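Local coordinates for protein guanine nucleotide exchange factor p115rhogef (PDB 1IAP) that activates Rho-family GTPases as a guanine nucleotide exchange factor and, through its N-terminal RGS-like domain, probably binds G-protein alpha subunits and stimulates their GTPase activity, at residues 60-63 with 68-71; 128-133 with 153-158; 165-170 with 175-180. One frame throughout, in Å; residues are numbered along the deposited sequence.

Contact 1: 60-63 with 68-71; sequences HSFL and VLRV
F62 O takes one hydrogen bond, from V71 N, and a C-H...O contact from R70 CA. The V71 N bond is 2.9 Å to F62 O, nearly straight at 169° and in the carbonyl plane. R70 CA lies 3.3 Å from F62 O. One residue on, L63 O takes a longer bond of 3.3 Å from R70 NE, bent at 142°. That donor stands above the carbonyl plane. R70 reaches it because CG is anti to the backbone N (chi1 -169°) and the chain stays extended to NE. Water 1 bridges the other end: it donates to S61 O and accepts from L69 N. The last part of helix 48-63 is tied to the loop that follows it. The apolar part begins with F62 and L69, which lie side by side and point the same way. F62 CE2 meets L69 CD1 at 3.9 Å, and L69 O sits at the ring edge. L63 CD2 touches V71 CG2 at 4.1 Å. The contact holds this loop against the helix in the all-helical RGS-like domain. F62, L69 and V71 pack on helix 32-43, where H39 meets the F62 ring edge-to-face. V68 and L69 also touch helix 171-187.

Contact 2: 128-133 with 153-158; sequences EQELAQ and AERLLM
E130 and R155 form a salt bridge between helix 128-135 and helix 142-162. Both helices belong to the all-helical RGS-like domain. The two segments approach no closer than 9.2 Å between the CA atoms of E130 and L156, so side chains make the whole contact.

E130 can be followed outward from its backbone. Its CB points toward the other helix. CG lies beside the backbone N, and it is the atom that meets the leucine: E130 CG is 4.3 Å from L156 CD2. The same CG lies at the edge of the R155 guanidinium, in its plane. The chain then bends at chi2 (61°), and with this bend OE2 is presented to R155 NH1. CD comes next, 3.7 Å from R155 NH1. At the tip, OE2 accepts a hydrogen bond of 3.1 Å from R155 NH1, with an angle of 155° at the hydrogen. A weak bond from Q129 NE2 reaches the same oxygen.

R155 comes from helix 142-162 with its chain extended from CG to NE, and the two side chains cross at about a right angle. The charged pair probably lowers the cost of burying the E130 carboxylate. R155 itself is exposed, so the bridge runs from a buried acid to a surface base.

L156 lies on the inner side of the bridge. It also packs on W127 and on M19 of helix 15-28, and W127 touches R155 as well. L131 packs on H17 and A20 of that same helix. The carboxylate and guanidinium planes are 41° apart: OE2 lies close to the guanidinium plane, while NH1 meets that oxygen from above the carboxylate plane.

Contact 3: 165-170 with 175-180; sequences HTISTD and AAVVNA
I167 packs against V177 and V178, and this small apolar cluster is the tight part of the contact. I167 and V177 reach toward each other, tip to tip. The branch methyl I167 CG2 is 4.1 Å from V177 CG2. The longer arm ends in CD1, which lies 4.0 Å from V177 CG1 and 3.9 Å from V178 CG2. One methyl therefore touches two successive residues of the helix. V178 is met across the chain, at about a right angle. The extended arm of I167 (chi2 175°) carries CD1 out to both valines. I167 and V177 are buried, and no hydrogen bond crosses between the segments. V177 also touches P31, while Q164 packs on V178.

The segment 165-170 is the link from helix 142-162 to helix 171-187 of the RGS-like domain. It folds back over the side of the helix it leads into. An ST turn shapes its last part: S168 OG accepts from D170 N at 3.1 Å, with an angle of 150° at the hydrogen. With chi1 at 174°, OG is swung to the side where the D170 N-H lies. D170 follows at the N-cap position, and its OD1 caps the backbone N of E172.

The other side is looser. H165, T166 and T169 are exposed and keep well away from 175-180. T166 OG1 turns back to M163 O. On the helix, A175 CB points away from the link, and N179 is exposed and takes no part.

Overall arrangement
All three contacts are largely buried. Contacts 1 and 2 each carry one exposed arginine, R70 and R155, while contact 3 has only the partly exposed V178. Contacts 1 and 3 are neighbours, with centres 14 Å apart. They touch through L69, whose CD2 meets V177 CG2 at 3.8 Å, so helix 171-187 serves both. Contact 2 lies across the chain's centre from contact 1, their centres about 28 Å apart, and does not touch contact 3. Yet contacts 2 and 3 use successive helices, 142-162 and 171-187. Contact 1 combines backbone bonds, a water and apolar packing beside a loop. Contact 2 joins two helices mainly through a charged pair. Contact 3 is purely apolar across its segments.

Contact 1: 60-63 with 68-71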
loop_
_atom_site.group_PDB
_atom_site.type_symbol
_atom_site.label_atom_id
_atom_site.label_comp_id
_atom_site.label_asym_id
_atom_site.label_seq_id
_atom_site.Cartn_x
_atom_site.Cartn_y
_atom_site.Cartn_z
ATOM N N HIS A 60 -3.436 -9.653 -11.234
ATOM C CA HIS A 60 -2.398 -10.666 -11.108
ATOM C C HIS A 60 -1.664 -10.661 -9.768
ATOM O O HIS A 60 -1.210 -11.702 -9.304
ATOM C CB HIS A 60 -1.406 -10.555 -12.268
ATOM C CG HIS A 60 -1.986 -10.949 -13.591
ATOM N ND1 HIS A 60 -2.394 -12.236 -13.870
ATOM C CD2 HIS A 60 -2.256 -10.220 -14.700
ATOM C CE1 HIS A 60 -2.895 -12.282 -15.092
ATOM N NE2 HIS A 60 -2.824 -11.071 -15.617
ATOM N N SER A 61 -1.584 -9.493 -9.140
ATOM C CA SER A 61 -0.902 -9.347 -7.859
ATOM C C SER A 61 -1.736 -9.661 -6.619
ATOM O O SER A 61 -1.221 -10.239 -5.657
ATOM C CB SER A 61 -0.343 -7.925 -7.714
ATOM O OG SER A 61 0.724 -7.687 -8.615
ATOM N N PHE A 62 -3.022 -9.307 -6.646
ATOM C CA PHE A 62 -3.867 -9.494 -5.468
ATOM C C PHE A 62 -5.109 -10.359 -5.573
ATOM O O PHE A 62 -5.626 -10.810 -4.544
ATOM C CB PHE A 62 -4.310 -8.123 -4.936
ATOM C CG PHE A 62 -3.187 -7.147 -4.756
ATOM C CD1 PHE A 62 -3.013 -6.098 -5.653
ATOM C CD2 PHE A 62 -2.300 -7.274 -3.691
ATOM C CE1 PHE A 62 -1.967 -5.190 -5.497
ATOM C CE2 PHE A 62 -1.253 -6.373 -3.528
ATOM C CZ PHE A 62 -1.087 -5.330 -4.432
ATOM N N LEU A 63 -5.591 -10.600 -6.788
ATOM C CA LEU A 63 -6.831 -11.359 -6.954
ATOM C C LEU A 63 -6.729 -12.765 -7.545
ATOM O O LEU A 63 -7.549 -13.632 -7.234
ATOM C CB LEU A 63 -7.839 -10.509 -7.748
ATOM C CG LEU A 63 -7.973 -9.034 -7.326
ATOM C CD1 LEU A 63 -8.912 -8.267 -8.262
ATOM C CD2 LEU A 63 -8.457 -8.938 -5.889
ATOM N N VAL A 68 1.005 -14.278 -5.038
ATOM C CA VAL A 68 1.743 -14.347 -3.782
ATOM C C VAL A 68 1.125 -13.439 -2.726
ATOM O O VAL A 68 1.156 -13.748 -1.536
ATOM C CB VAL A 68 3.214 -13.923 -3.964
ATOM C CG1 VAL A 68 4.069 -14.548 -2.878
ATOM C CG2 VAL A 68 3.710 -14.302 -5.349
ATOM N N LEU A 69 0.555 -12.326 -3.175
ATOM C CA LEU A 69 -0.059 -11.357 -2.276
ATOM C C LEU A 69 -1.581 -11.410 -2.357
ATOM O O LEU A 69 -2.255 -10.416 -2.092
ATOM C CB LEU A 69 0.425 -9.942 -2.615
ATOM C CG LEU A 69 1.921 -9.625 -2.555
ATOM C CD1 LEU A 69 2.127 -8.184 -2.983
ATOM C CD2 LEU A 69 2.479 -9.848 -1.155
ATOM N N ARG A 70 -2.116 -12.585 -2.678
ATOM C CA ARG A 70 -3.558 -12.749 -2.803
ATOM C C ARG A 70 -4.298 -12.325 -1.547
ATOM O O ARG A 70 -3.940 -12.723 -0.435
ATOM C CB ARG A 70 -3.923 -14.196 -3.142
ATOM C CG ARG A 70 -5.384 -14.366 -3.554
ATOM C CD ARG A 70 -5.665 -15.780 -4.048
ATOM N NE ARG A 70 -6.831 -15.814 -4.926
ATOM C CZ ARG A 70 -8.010 -16.334 -4.599
ATOM N NH1 ARG A 70 -8.196 -16.879 -3.403
ATOM N NH2 ARG A 70 -9.012 -16.288 -5.466
ATOM N N VAL A 71 -5.292 -11.465 -1.738
ATOM C CA VAL A 71 -6.121 -10.980 -0.644
ATOM C C VAL A 71 -7.446 -11.739 -0.711
ATOM O O VAL A 71 -7.789 -12.297 -1.754
ATOM C CB VAL A 71 -6.407 -9.457 -0.776
ATOM C CG1 VAL A 71 -5.105 -8.664 -0.777
ATOM C CG2 VAL A 71 -7.206 -9.164 -2.040
HETATM O O HOH W 1 1.434 -11.219 -5.608
#

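Contact 2: 128-133 with 153-158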
loop_
_atom_site.group_PDB
_atom_site.type_symbol
_atom_site.label_atom_id
_atom_site.label_comp_id
_atom_site.label_asym_id
_atom_site.label_seq_id
_atom_site.Cartn_x
_atom_site.Cartn_y
_atom_site.Cartn_z
ATOM N N GLU A 128 10.365 5.881 14.501
ATOM C CA GLU A 128 9.708 6.918 15.285
ATOM C C GLU A 128 10.571 8.176 15.388
ATOM O O GLU A 128 10.051 9.286 15.418
ATOM C CB GLU A 128 9.329 6.384 16.674
ATOM C CG GLU A 128 8.413 7.304 17.491
ATOM C CD GLU A 128 7.135 7.720 16.756
ATOM O OE1 GLU A 128 6.560 6.905 16.005
ATOM O OE2 GLU A 128 6.704 8.879 16.930
ATOM N N GLN A 129 11.889 8.004 15.417
ATOM C CA GLN A 129 12.796 9.142 15.484
ATOM C C GLN A 129 12.628 10.031 14.246
ATOM O O GLN A 129 12.585 11.256 14.357
ATOM C CB GLN A 129 14.257 8.680 15.585
ATOM C CG GLN A 129 15.250 9.829 15.462
ATOM C CD GLN A 129 16.681 9.378 15.260
ATOM O OE1 GLN A 129 17.594 9.915 15.880
ATOM N NE2 GLN A 129 16.890 8.405 14.374
ATOM N N GLU A 130 12.518 9.411 13.075
ATOM C CA GLU A 130 12.359 10.154 11.823
ATOM C C GLU A 130 11.027 10.893 11.788
ATOM O O GLU A 130 10.960 12.062 11.393
ATOM C CB GLU A 130 12.489 9.217 10.613
ATOM C CG GLU A 130 13.930 8.809 10.272
ATOM C CD GLU A 130 14.634 8.041 11.384
ATOM O OE1 GLU A 130 13.958 7.360 12.187
ATOM O OE2 GLU A 130 15.877 8.115 11.455
ATOM N N LEU A 131 9.971 10.207 12.212
ATOM C CA LEU A 131 8.630 10.791 12.259
ATOM C C LEU A 131 8.589 11.949 13.253
ATOM O O LEU A 131 7.905 12.948 13.025
ATOM C CB LEU A 131 7.613 9.723 12.671
ATOM C CG LEU A 131 6.877 8.960 11.566
ATOM C CD1 LEU A 131 7.714 8.824 10.301
ATOM C CD2 LEU A 131 6.409 7.614 12.105
ATOM N N ALA A 132 9.306 11.797 14.362
ATOM C CA ALA A 132 9.377 12.842 15.386
ATOM C C ALA A 132 10.074 14.063 14.814
ATOM O O ALA A 132 9.625 15.188 14.996
ATOM C CB ALA A 132 10.148 12.343 16.605
ATOM N N GLN A 133 11.197 13.838 14.138
ATOM C CA GLN A 133 11.952 14.937 13.552
ATOM C C GLN A 133 11.155 15.712 12.509
ATOM O O GLN A 133 11.318 16.926 12.379
ATOM C CB GLN A 133 13.274 14.434 12.978
ATOM C CG GLN A 133 14.280 14.064 14.064
ATOM C CD GLN A 133 15.492 13.352 13.519
ATOM O OE1 GLN A 133 16.619 13.611 13.941
ATOM N NE2 GLN A 133 15.269 12.433 12.583
ATOM N N ALA A 153 11.183 9.204 3.410
ATOM C CA ALA A 153 10.596 7.975 2.894
ATOM C C ALA A 153 11.581 7.212 2.017
ATOM O O ALA A 153 11.645 5.991 2.070
ATOM C CB ALA A 153 9.322 8.282 2.113
ATOM N N GLU A 154 12.357 7.935 1.214
ATOM C CA GLU A 154 13.344 7.298 0.346
ATOM C C GLU A 154 14.357 6.501 1.164
ATOM O O GLU A 154 14.669 5.349 0.845
ATOM C CB GLU A 154 14.053 8.343 -0.517
ATOM C CG GLU A 154 13.164 8.902 -1.614
ATOM C CD GLU A 154 13.747 10.106 -2.335
ATOM O OE1 GLU A 154 14.919 10.469 -2.082
ATOM O OE2 GLU A 154 13.017 10.689 -3.166
ATOM N N ARG A 155 14.832 7.097 2.250
ATOM C CA ARG A 155 15.786 6.420 3.107
ATOM C C ARG A 155 15.151 5.195 3.759
ATOM O O ARG A 155 15.800 4.154 3.892
ATOM C CB ARG A 155 16.326 7.369 4.184
ATOM C CG ARG A 155 17.288 6.683 5.139
ATOM C CD ARG A 155 17.991 7.662 6.057
ATOM N NE ARG A 155 18.715 6.968 7.119
ATOM C CZ ARG A 155 18.302 6.896 8.381
ATOM N NH1 ARG A 155 17.167 7.478 8.744
ATOM N NH2 ARG A 155 19.026 6.241 9.280
ATOM N N LEU A 156 13.888 5.319 4.167
ATOM C CA LEU A 156 13.200 4.202 4.805
ATOM C C LEU A 156 12.973 3.083 3.794
ATOM O O LEU A 156 13.096 1.917 4.134
ATOM C CB LEU A 156 11.869 4.636 5.418
ATOM C CG LEU A 156 11.837 5.857 6.347
ATOM C CD1 LEU A 156 10.597 5.790 7.223
ATOM C CD2 LEU A 156 13.085 5.935 7.200
ATOM N N LEU A 157 12.675 3.447 2.547
ATOM C CA LEU A 157 12.462 2.449 1.495
ATOM C C LEU A 157 13.762 1.696 1.210
ATOM O O LEU A 157 13.768 0.472 1.053
ATOM C CB LEU A 157 11.956 3.119 0.209
ATOM C CG LEU A 157 11.624 2.183 -0.970
ATOM C CD1 LEU A 157 10.701 1.067 -0.514
ATOM C CD2 LEU A 157 10.977 2.982 -2.094
ATOM N N MET A 158 14.864 2.436 1.146
ATOM C CA MET A 158 16.165 1.835 0.889
ATOM C C MET A 158 16.479 0.834 1.991
ATOM O O MET A 158 16.949 -0.276 1.725
ATOM C CB MET A 158 17.245 2.918 0.828
ATOM C CG MET A 158 18.655 2.381 0.618
ATOM S SD MET A 158 19.885 3.695 0.530
ATOM C CE MET A 158 19.770 4.134 -1.213
#

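Contact 3: 165-170 with 175-180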
loop_
_atom_site.group_PDB
_atom_site.type_symbol
_atom_site.label_atom_id
_atom_site.label_comp_id
_atom_site.label_asym_id
_atom_site.label_seq_id
_atom_site.Cartn_x
_atom_site.Cartn_y
_atom_site.Cartn_z
ATOM N N HIS A 165 14.925 -9.717 3.317
ATOM C CA HIS A 165 14.807 -11.085 3.825
ATOM C C HIS A 165 13.999 -11.229 5.108
ATOM O O HIS A 165 13.437 -12.293 5.370
ATOM C CB HIS A 165 16.192 -11.721 4.003
ATOM C CG HIS A 165 17.127 -10.912 4.846
ATOM N ND1 HIS A 165 17.756 -9.779 4.380
ATOM C CD2 HIS A 165 17.541 -11.074 6.124
ATOM C CE1 HIS A 165 18.518 -9.277 5.335
ATOM N NE2 HIS A 165 18.405 -10.045 6.404
ATOM N N THR A 166 13.926 -10.158 5.894
ATOM C CA THR A 166 13.184 -10.183 7.150
ATOM C C THR A 166 11.676 -10.093 6.931
ATOM O O THR A 166 10.894 -10.354 7.847
ATOM C CB THR A 166 13.619 -9.038 8.092
ATOM O OG1 THR A 166 13.201 -7.777 7.548
ATOM C CG2 THR A 166 15.133 -9.044 8.273
ATOM N N ILE A 167 11.269 -9.707 5.723
ATOM C CA ILE A 167 9.850 -9.589 5.392
ATOM C C ILE A 167 9.240 -10.982 5.369
ATOM O O ILE A 167 8.132 -11.200 5.863
ATOM C CB ILE A 167 9.644 -8.936 4.006
ATOM C CG1 ILE A 167 10.213 -7.513 4.010
ATOM C CG2 ILE A 167 8.157 -8.940 3.629
ATOM C CD1 ILE A 167 10.168 -6.811 2.655
ATOM N N SER A 168 9.993 -11.920 4.802
ATOM C CA SER A 168 9.582 -13.308 4.681
ATOM C C SER A 168 10.757 -14.159 4.222
ATOM O O SER A 168 11.682 -13.666 3.566
ATOM C CB SER A 168 8.454 -13.435 3.655
ATOM O OG SER A 168 8.130 -14.795 3.429
ATOM N N THR A 169 10.713 -15.443 4.563
ATOM C CA THR A 169 11.756 -16.375 4.155
ATOM C C THR A 169 11.557 -16.710 2.675
ATOM O O THR A 169 12.498 -17.101 1.983
ATOM C CB THR A 169 11.720 -17.670 4.989
ATOM O OG1 THR A 169 12.656 -18.611 4.451
ATOM C CG2 THR A 169 10.320 -18.276 4.994
ATOM N N ASP A 170 10.320 -16.547 2.209
ATOM C CA ASP A 170 9.954 -16.793 0.816
ATOM C C ASP A 170 10.454 -15.608 -0.010
ATOM O O ASP A 170 9.932 -14.501 0.110
ATOM C CB ASP A 170 8.425 -16.921 0.697
ATOM C CG ASP A 170 7.948 -17.146 -0.737
ATOM O OD1 ASP A 170 8.781 -17.325 -1.652
ATOM O OD2 ASP A 170 6.720 -17.151 -0.950
ATOM N N ALA A 175 10.032 -10.254 -2.369
ATOM C CA ALA A 175 10.267 -9.496 -3.598
ATOM C C ALA A 175 8.975 -8.818 -4.050
ATOM O O ALA A 175 8.987 -7.660 -4.467
ATOM C CB ALA A 175 10.792 -10.409 -4.690
ATOM N N ALA A 176 7.859 -9.534 -3.924
ATOM C CA ALA A 176 6.548 -9.006 -4.302
ATOM C C ALA A 176 6.177 -7.804 -3.437
ATOM O O ALA A 176 5.602 -6.831 -3.922
ATOM C CB ALA A 176 5.487 -10.094 -4.173
ATOM N N VAL A 177 6.516 -7.878 -2.155
ATOM C CA VAL A 177 6.237 -6.793 -1.213
ATOM C C VAL A 177 7.084 -5.567 -1.545
ATOM O O VAL A 177 6.574 -4.454 -1.604
ATOM C CB VAL A 177 6.508 -7.238 0.241
ATOM C CG1 VAL A 177 6.474 -6.051 1.191
ATOM C CG2 VAL A 177 5.476 -8.272 0.661
ATOM N N VAL A 178 8.376 -5.774 -1.773
ATOM C CA VAL A 178 9.258 -4.661 -2.111
ATOM C C VAL A 178 8.813 -3.982 -3.413
ATOM O O VAL A 178 8.735 -2.752 -3.479
ATOM C CB VAL A 178 10.731 -5.115 -2.189
ATOM C CG1 VAL A 178 11.598 -4.027 -2.823
ATOM C CG2 VAL A 178 11.236 -5.427 -0.793
ATOM N N ASN A 179 8.483 -4.784 -4.425
ATOM C CA ASN A 179 8.016 -4.252 -5.710
ATOM C C ASN A 179 6.735 -3.450 -5.511
ATOM O O ASN A 179 6.581 -2.344 -6.037
ATOM C CB ASN A 179 7.729 -5.394 -6.694
ATOM C CG ASN A 179 8.984 -6.093 -7.160
ATOM O OD1 ASN A 179 10.083 -5.570 -7.013
ATOM N ND2 ASN A 179 8.827 -7.281 -7.732
ATOM N N ALA A 180 5.811 -4.023 -4.750
ATOM C CA ALA A 180 4.530 -3.386 -4.479
ATOM C C ALA A 180 4.697 -2.044 -3.778
ATOM O O ALA A 180 4.057 -1.056 -4.153
ATOM C CB ALA A 180 3.648 -4.313 -3.648
#